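Local coordinates for enoyl-CoA hydratase EchA1 (Mycobacterium marinum, PDB 3QXI), which probably catalyses the reversible hydration of trans-2-enoyl-CoA thioesters to 3-hydroxyacyl-CoA, at residues L60-I64 / A201-T205. Coordinates in Å, arbitrary orientation, origin at the centre of the assembly. Residues are numbered along the deposited sequence.
Sequences LSVGI and AEKIT
How a helix covers a sheet in the crotonase fold is well illustrated where the start of strand 62-67 meets the last turn of helix 193-205. Strand 62-64 and helix 201-205 run nearly antiparallel (168°), their axes coming within 9.0 Å; the CA atoms of Ser61 and Thr205 are 5.7 Å apart, those of Val62 and Ala201 6.1 Å. Leu60, still in the loop, points away from the helix. Ser61 (phi/psi -115/-31) departs from extended geometry before the strand begins; its CB lies 3.6 Å from Thr205 OG1, while its OG is hydrogen-bonded to Arg24. Val62, extended and in the t rotamer, buries the largest area: CG1 reaches Ala201 CB at 3.7 Å, and CG2 meets Ile204 CG2 at 3.9 Å and Thr205 OG1 at 3.2 Å. Ile64, with chi1 m and chi2 t, sets CD1 4.1 Å from Ala201 CB and also packs on Ala197 and Ile198, one turn back. Within the helix, Thr205 (chi1 m) turns OG1 back to Ala201 O, a 3.0 Å hydrogen bond beside the backbone bond Thr205 N to Ala201 O at 2.8 Å. Because OG1 donates its hydrogen there, Val62 can pack against it, and the contact rests on van der Waals packing.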
loop_
_atom_site.group_PDB
_atom_site.type_symbol
_atom_site.label_atom_id
_atom_site.label_comp_id
_atom_site.label_asym_id
_atom_site.label_seq_id
_atom_site.Cartn_x
_atom_site.Cartn_y
_atom_site.Cartn_z
ATOM N N LEU B 60 7.672 20.393 -24.629
ATOM C CA LEU B 60 7.652 19.000 -24.167
ATOM C C LEU B 60 6.568 18.743 -23.113
ATOM O O LEU B 60 6.331 19.591 -22.228
ATOM C CB LEU B 60 9.007 18.599 -23.567
ATOM C CG LEU B 60 10.245 18.606 -24.470
ATOM C CD1 LEU B 60 11.504 18.433 -23.629
ATOM C CD2 LEU B 60 10.184 17.546 -25.526
ATOM N N SER B 61 5.941 17.571 -23.194
ATOM C CA SER B 61 4.932 17.156 -22.206
ATOM C C SER B 61 5.281 15.933 -21.337
ATOM O O SER B 61 4.852 15.854 -20.190
ATOM C CB SER B 61 3.589 16.934 -22.892
ATOM O OG SER B 61 3.098 18.143 -23.415
ATOM N N VAL B 62 6.047 14.992 -21.878
ATOM C CA VAL B 62 6.345 13.708 -21.209
ATOM C C VAL B 62 7.758 13.233 -21.523
ATOM O O VAL B 62 8.223 13.383 -22.650
ATOM C CB VAL B 62 5.367 12.573 -21.676
ATOM C CG1 VAL B 62 5.582 11.311 -20.876
ATOM C CG2 VAL B 62 3.915 13.002 -21.555
ATOM N N GLY B 63 8.429 12.654 -20.537
ATOM C CA GLY B 63 9.753 12.099 -20.700
ATOM C C GLY B 63 9.617 10.609 -20.823
ATOM O O GLY B 63 8.644 10.055 -20.337
ATOM N N ILE B 64 10.562 9.952 -21.510
ATOM C CA ILE B 64 10.705 8.484 -21.480
ATOM C C ILE B 64 12.155 8.095 -21.209
ATOM O O ILE B 64 13.052 8.563 -21.869
ATOM C CB ILE B 64 10.247 7.843 -22.802
ATOM C CG1 ILE B 64 8.761 8.125 -23.030
ATOM C CG2 ILE B 64 10.538 6.296 -22.822
ATOM C CD1 ILE B 64 8.277 7.622 -24.375
ATOM N N ALA B 201 2.792 7.599 -23.571
ATOM C CA ALA B 201 3.132 9.012 -23.456
ATOM C C ALA B 201 2.200 9.902 -24.298
ATOM O O ALA B 201 1.824 11.010 -23.883
ATOM C CB ALA B 201 4.590 9.250 -23.831
ATOM N N GLU B 202 1.819 9.409 -25.474
ATOM C CA GLU B 202 0.920 10.174 -26.327
ATOM C C GLU B 202 -0.479 10.364 -25.706
ATOM O O GLU B 202 -1.052 11.439 -25.825
ATOM C CB GLU B 202 0.939 9.632 -27.771
ATOM C CG GLU B 202 2.067 10.343 -28.556
ATOM C CD GLU B 202 2.554 9.650 -29.817
ATOM O OE1 GLU B 202 2.010 8.594 -30.216
ATOM O OE2 GLU B 202 3.516 10.184 -30.428
ATOM N N LYS B 203 -0.995 9.351 -25.002
ATOM C CA LYS B 203 -2.287 9.477 -24.320
ATOM C C LYS B 203 -2.242 10.607 -23.287
ATOM O O LYS B 203 -3.169 11.393 -23.161
ATOM C CB LYS B 203 -2.697 8.166 -23.648
ATOM C CG LYS B 203 -3.215 7.101 -24.614
ATOM C CD LYS B 203 -2.956 5.677 -24.098
ATOM C CE LYS B 203 -3.590 5.432 -22.736
ATOM N NZ LYS B 203 -5.065 5.625 -22.861
ATOM N N ILE B 204 -1.133 10.691 -22.574
ATOM C CA ILE B 204 -0.951 11.669 -21.508
ATOM C C ILE B 204 -0.729 13.061 -22.081
ATOM O O ILE B 204 -1.302 14.026 -21.576
ATOM C CB ILE B 204 0.184 11.263 -20.562
ATOM C CG1 ILE B 204 -0.242 10.045 -19.728
ATOM C CG2 ILE B 204 0.554 12.418 -19.650
ATOM C CD1 ILE B 204 0.933 9.331 -19.096
ATOM N N THR B 205 0.086 13.127 -23.140
ATOM C CA THR B 205 0.320 14.323 -23.944
ATOM C C THR B 205 -0.941 14.943 -24.594
ATOM O O THR B 205 -0.976 16.149 -24.846
ATOM C CB THR B 205 1.394 14.036 -25.033
ATOM O OG1 THR B 205 2.652 13.817 -24.393
ATOM C CG2 THR B 205 1.557 15.216 -25.970
#